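Local coordinates for DNA repair protein XRCC1 (Homo sapiens, PDB 3LQC) that serves as a scaffold in DNA single-strand break repair, assembling repair protein complexes and binding poly-ADP-ribose chains, at residues Pro2-Ser14 against Lys37-Glu50. Numbering follows the deposited sequence.
Sequences PEIRLRHVVSCSS and KAGEKTISVVLQLE. With CO3 (carbonate ion), chain D.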
loop_
_atom_site.group_PDB
_atom_site.type_symbol
_atom_site.label_atom_id
_atom_site.label_comp_id
_atom_site.label_asym_id
_atom_site.label_seq_id
_atom_site.Cartn_x
_atom_site.Cartn_y
_atom_site.Cartn_z
ATOM N N PRO A 2 -4.919 18.663 -11.290
ATOM C CA PRO A 2 -4.777 17.457 -12.109
ATOM C C PRO A 2 -5.147 17.780 -13.547
ATOM O O PRO A 2 -4.708 17.122 -14.488
ATOM C CB PRO A 2 -5.800 16.512 -11.491
ATOM C CG PRO A 2 -6.809 17.444 -10.872
ATOM C CD PRO A 2 -5.964 18.496 -10.270
ATOM N N GLU A 3 -5.959 18.812 -13.704
ATOM C CA GLU A 3 -6.285 19.341 -15.017
ATOM C C GLU A 3 -6.975 20.667 -14.772
ATOM O O GLU A 3 -7.515 20.896 -13.689
ATOM C CB GLU A 3 -7.169 18.381 -15.812
ATOM C CG GLU A 3 -8.315 17.740 -15.031
ATOM C CD GLU A 3 -9.293 17.036 -15.959
ATOM O OE1 GLU A 3 -9.676 15.880 -15.695
ATOM O OE2 GLU A 3 -9.679 17.650 -16.971
ATOM N N ILE A 4 -6.945 21.556 -15.755
ATOM C CA ILE A 4 -7.331 22.946 -15.508
ATOM C C ILE A 4 -8.752 23.119 -14.943
ATOM O O ILE A 4 -8.987 23.981 -14.092
ATOM C CB ILE A 4 -7.121 23.826 -16.760
ATOM C CG1 ILE A 4 -7.373 25.296 -16.430
ATOM C CG2 ILE A 4 -8.018 23.377 -17.884
ATOM C CD1 ILE A 4 -6.637 25.783 -15.205
ATOM N N ARG A 5 -9.687 22.294 -15.406
ATOM C CA ARG A 5 -11.084 22.424 -14.999
ATOM C C ARG A 5 -11.323 21.928 -13.572
ATOM O O ARG A 5 -12.381 22.168 -12.998
ATOM C CB ARG A 5 -11.999 21.688 -15.976
ATOM C CG ARG A 5 -11.850 20.192 -15.926
ATOM C CD ARG A 5 -12.963 19.491 -16.687
ATOM N NE ARG A 5 -13.024 18.090 -16.290
ATOM C CZ ARG A 5 -13.921 17.585 -15.449
ATOM N NH1 ARG A 5 -14.865 18.361 -14.923
ATOM N NH2 ARG A 5 -13.874 16.296 -15.138
ATOM N N LEU A 6 -10.329 21.242 -13.009
ATOM C CA LEU A 6 -10.403 20.759 -11.634
ATOM C C LEU A 6 -9.474 21.551 -10.728
ATOM O O LEU A 6 -9.265 21.201 -9.571
ATOM C CB LEU A 6 -10.048 19.274 -11.577
ATOM C CG LEU A 6 -11.079 18.442 -12.334
ATOM C CD1 LEU A 6 -10.754 16.966 -12.290
ATOM C CD2 LEU A 6 -12.455 18.742 -11.738
ATOM N N ARG A 7 -8.930 22.633 -11.262
ATOM C CA ARG A 7 -7.916 23.400 -10.564
ATOM C C ARG A 7 -8.385 24.826 -10.310
ATOM O O ARG A 7 -8.747 25.536 -11.235
ATOM C CB ARG A 7 -6.648 23.403 -11.405
ATOM C CG ARG A 7 -5.521 24.217 -10.852
ATOM C CD ARG A 7 -4.412 24.298 -11.890
ATOM N NE ARG A 7 -4.131 22.996 -12.483
ATOM C CZ ARG A 7 -3.852 22.809 -13.767
ATOM N NH1 ARG A 7 -3.828 23.841 -14.602
ATOM N NH2 ARG A 7 -3.616 21.587 -14.224
ATOM N N HIS A 8 -8.383 25.235 -9.049
ATOM C CA HIS A 8 -8.673 26.613 -8.685
ATOM C C HIS A 8 -7.374 27.371 -8.439
ATOM O O HIS A 8 -6.695 27.150 -7.436
ATOM C CB HIS A 8 -9.550 26.661 -7.435
ATOM C CG HIS A 8 -10.243 27.972 -7.232
ATOM N ND1 HIS A 8 -10.039 28.757 -6.118
ATOM C CD2 HIS A 8 -11.145 28.632 -7.996
ATOM C CE1 HIS A 8 -10.787 29.843 -6.203
ATOM N NE2 HIS A 8 -11.467 29.792 -7.333
ATOM N N VAL A 9 -7.035 28.257 -9.369
ATOM C CA VAL A 9 -5.810 29.041 -9.292
ATOM C C VAL A 9 -6.080 30.399 -8.642
ATOM O O VAL A 9 -7.046 31.083 -8.989
ATOM C CB VAL A 9 -5.205 29.240 -10.702
ATOM C CG1 VAL A 9 -3.832 29.886 -10.624
ATOM C CG2 VAL A 9 -5.115 27.897 -11.423
ATOM N N VAL A 10 -5.246 30.785 -7.684
ATOM C CA VAL A 10 -5.350 32.124 -7.119
ATOM C C VAL A 10 -3.996 32.777 -6.907
ATOM O O VAL A 10 -2.982 32.098 -6.705
ATOM C CB VAL A 10 -6.118 32.157 -5.776
ATOM C CG1 VAL A 10 -7.451 31.443 -5.904
ATOM C CG2 VAL A 10 -5.276 31.575 -4.655
ATOM N N SER A 11 -4.007 34.107 -6.944
ATOM C CA SER A 11 -2.842 34.928 -6.639
ATOM C C SER A 11 -2.809 35.275 -5.160
ATOM O O SER A 11 -3.814 35.689 -4.591
ATOM C CB SER A 11 -2.878 36.216 -7.462
ATOM O OG SER A 11 -3.071 35.913 -8.834
ATOM N N CYS A 12 -1.644 35.102 -4.546
ATOM C CA CYS A 12 -1.444 35.391 -3.128
ATOM C C CYS A 12 -0.621 36.651 -2.996
ATOM O O CYS A 12 0.558 36.600 -2.628
ATOM C CB CYS A 12 -0.686 34.248 -2.460
ATOM S SG CYS A 12 -1.388 32.634 -2.768
ATOM N N SER A 13 -1.236 37.785 -3.293
ATOM C CA SER A 13 -0.471 39.006 -3.473
ATOM C C SER A 13 0.251 39.468 -2.223
ATOM O O SER A 13 1.463 39.288 -2.097
ATOM C CB SER A 13 -1.357 40.104 -4.034
ATOM O OG SER A 13 -1.754 39.744 -5.346
ATOM N N SER A 14 -0.480 40.067 -1.297
ATOM C CA SER A 14 0.156 40.578 -0.090
ATOM C C SER A 14 -0.066 39.612 1.059
ATOM O O SER A 14 -0.505 39.994 2.152
ATOM C CB SER A 14 -0.352 41.979 0.246
ATOM O OG SER A 14 0.029 42.886 -0.773
ATOM N N LYS A 37 -18.144 22.169 -8.801
ATOM C CA LYS A 37 -17.349 20.989 -9.111
ATOM C C LYS A 37 -17.802 19.773 -8.310
ATOM O O LYS A 37 -17.084 18.776 -8.220
ATOM C CB LYS A 37 -15.867 21.260 -8.845
ATOM C CG LYS A 37 -15.317 22.420 -9.630
ATOM C CD LYS A 37 -15.592 22.230 -11.103
ATOM C CE LYS A 37 -15.090 23.402 -11.910
ATOM N NZ LYS A 37 -15.324 23.160 -13.355
ATOM N N ALA A 38 -18.989 19.861 -7.719
ATOM C CA ALA A 38 -19.558 18.724 -7.008
ATOM C C ALA A 38 -19.633 17.512 -7.931
ATOM O O ALA A 38 -19.939 17.644 -9.118
ATOM C CB ALA A 38 -20.937 19.070 -6.483
ATOM N N GLY A 39 -19.344 16.332 -7.387
ATOM C CA GLY A 39 -19.425 15.103 -8.161
ATOM C C GLY A 39 -18.095 14.705 -8.774
ATOM O O GLY A 39 -17.981 13.676 -9.431
ATOM N N GLU A 40 -17.084 15.527 -8.536
ATOM C CA GLU A 40 -15.756 15.312 -9.082
ATOM C C GLU A 40 -14.851 14.535 -8.123
ATOM O O GLU A 40 -14.828 14.806 -6.925
ATOM C CB GLU A 40 -15.127 16.659 -9.412
ATOM C CG GLU A 40 -14.373 16.649 -10.705
ATOM C CD GLU A 40 -15.283 16.494 -11.904
ATOM O OE1 GLU A 40 -16.249 17.272 -12.033
ATOM O OE2 GLU A 40 -15.019 15.597 -12.723
ATOM N N LYS A 41 -14.105 13.574 -8.667
ATOM C CA LYS A 41 -13.253 12.672 -7.881
ATOM C C LYS A 41 -11.995 13.345 -7.336
ATOM O O LYS A 41 -11.410 12.885 -6.349
ATOM C CB LYS A 41 -12.832 11.468 -8.727
ATOM C CG LYS A 41 -13.948 10.471 -8.989
ATOM C CD LYS A 41 -13.588 9.525 -10.125
ATOM C CE LYS A 41 -14.744 8.580 -10.428
ATOM N NZ LYS A 41 -14.541 7.827 -11.701
ATOM N N THR A 42 -11.561 14.421 -7.981
ATOM C CA THR A 42 -10.388 15.137 -7.507
ATOM C C THR A 42 -10.449 16.616 -7.853
ATOM O O THR A 42 -10.958 16.992 -8.905
ATOM C CB THR A 42 -9.080 14.518 -8.055
ATOM O OG1 THR A 42 -8.020 15.465 -7.917
ATOM C CG2 THR A 42 -9.217 14.170 -9.517
ATOM N N ILE A 43 -9.940 17.454 -6.955
ATOM C CA ILE A 43 -9.818 18.882 -7.225
ATOM C C ILE A 43 -8.487 19.366 -6.687
ATOM O O ILE A 43 -7.936 18.768 -5.771
ATOM C CB ILE A 43 -10.925 19.703 -6.532
ATOM C CG1 ILE A 43 -10.873 19.475 -5.022
ATOM C CG2 ILE A 43 -12.301 19.356 -7.089
ATOM C CD1 ILE A 43 -11.345 20.638 -4.231
ATOM N N SER A 44 -7.969 20.451 -7.248
ATOM C CA SER A 44 -6.789 21.096 -6.689
ATOM C C SER A 44 -6.988 22.597 -6.572
ATOM O O SER A 44 -7.825 23.179 -7.260
ATOM C CB SER A 44 -5.586 20.839 -7.574
ATOM O OG SER A 44 -5.836 21.354 -8.866
ATOM N N VAL A 45 -6.226 23.219 -5.683
ATOM C CA VAL A 45 -6.071 24.661 -5.703
ATOM C C VAL A 45 -4.603 24.953 -5.967
ATOM O O VAL A 45 -3.726 24.198 -5.548
ATOM C CB VAL A 45 -6.489 25.329 -4.371
ATOM C CG1 VAL A 45 -7.972 25.138 -4.105
ATOM C CG2 VAL A 45 -5.673 24.785 -3.233
ATOM N N VAL A 46 -4.335 26.034 -6.683
ATOM C CA VAL A 46 -2.968 26.462 -6.894
ATOM C C VAL A 46 -2.767 27.837 -6.285
ATOM O O VAL A 46 -3.526 28.768 -6.561
ATOM C CB VAL A 46 -2.591 26.490 -8.378
ATOM C CG1 VAL A 46 -1.281 27.256 -8.577
ATOM C CG2 VAL A 46 -2.466 25.074 -8.913
ATOM N N LEU A 47 -1.756 27.940 -5.430
ATOM C CA LEU A 47 -1.369 29.208 -4.844
ATOM C C LEU A 47 -0.224 29.773 -5.659
ATOM O O LEU A 47 0.852 29.176 -5.735
ATOM C CB LEU A 47 -0.911 29.037 -3.395
ATOM C CG LEU A 47 -1.777 28.302 -2.372
ATOM C CD1 LEU A 47 -1.045 28.276 -1.031
ATOM C CD2 LEU A 47 -3.154 28.934 -2.231
ATOM N N GLN A 48 -0.478 30.913 -6.284
ATOM C CA GLN A 48 0.539 31.662 -6.996
ATOM C C GLN A 48 1.166 32.674 -6.045
ATOM O O GLN A 48 0.563 33.694 -5.718
ATOM C CB GLN A 48 -0.091 32.392 -8.173
ATOM C CG GLN A 48 -0.587 31.466 -9.258
ATOM C CD GLN A 48 -1.153 32.227 -10.436
ATOM O OE1 GLN A 48 -1.750 33.295 -10.271
ATOM N NE2 GLN A 48 -0.971 31.684 -11.632
ATOM N N LEU A 49 2.371 32.377 -5.592
ATOM C CA LEU A 49 3.041 33.219 -4.624
ATOM C C LEU A 49 3.770 34.365 -5.309
ATOM O O LEU A 49 4.358 34.188 -6.375
ATOM C CB LEU A 49 4.026 32.387 -3.811
ATOM C CG LEU A 49 3.437 31.123 -3.199
ATOM C CD1 LEU A 49 4.508 30.414 -2.389
ATOM C CD2 LEU A 49 2.252 31.470 -2.336
ATOM N N GLU A 50 3.714 35.543 -4.697
ATOM C CA GLU A 50 4.413 36.706 -5.224
ATOM C C GLU A 50 5.908 36.554 -4.960
ATOM O O GLU A 50 6.740 36.840 -5.816
ATOM C CB GLU A 50 3.884 37.989 -4.584
ATOM C CG GLU A 50 4.174 39.241 -5.394
ATOM C CD GLU A 50 3.866 40.524 -4.635
ATOM O OE1 GLU A 50 3.123 40.475 -3.629
ATOM O OE2 GLU A 50 4.372 41.588 -5.052
HETATM C C CO3 D . -3.914 19.546 -11.533
HETATM O O1 CO3 D . -4.219 20.577 -10.802
HETATM O O2 CO3 D . -2.978 19.654 -12.432
#
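K37 reaches across to 2-14, where its NZ makes a weak hydrogen bond to the carbonyl O of R5. A type II turn from K37 to E40 then brings the E40 carboxylate to the R5 guanidinium. The two planes stand 85° apart, and R5 NH2 meets E40 OE2 at 2.8 Å from above the carboxylate plane. A weaker NH1 bond goes to OE1, and a long NE contact ties E3 into the same salt-bridge network. An alanine in place of E40 would take away both carboxylate oxygens, and R5 would probably keep just the weak bond to E3 in this network, with its guanidinium freer to turn.

T42 lies beside L6 and P2; its backbone O is 3.4 Å from L6 CD1. At S44 the strands begin to pair: S44 N bonds L6 O, and S44 O accepts H8 N. S44 OG, between its own N and carbonyl carbon (chi1 60°), donates to O1 of a carbonate at 2.6 Å. That carbonate is covalently joined to P2 N. R7 bends at chi3 (-46°), so that NE and NH2 grip O1 and O2 at 2.9 and 2.7 Å. K129 also bonds the ion, and E81 pairs with R7 NH2.

V46 lies alongside R7 and V9, with CG2 3.6 Å from R7 CD. Its backbone continues the pairing with H8 and V10. L47 CB packs 3.7 Å from C12 SG, which is disulfide-bonded to C20. Q48 bonds V10 and C12 through its backbone, while its amide end lies over V9 CG1. L49 CD2 also touches C12 SG.

The pairing joins parallel edge strand 7-12 to 42-49 in the five-stranded mixed sheet of the XRCC1 N-terminal domain. Helices 17-25 and 28-36 make the connection, a beta-alpha-beta crossover.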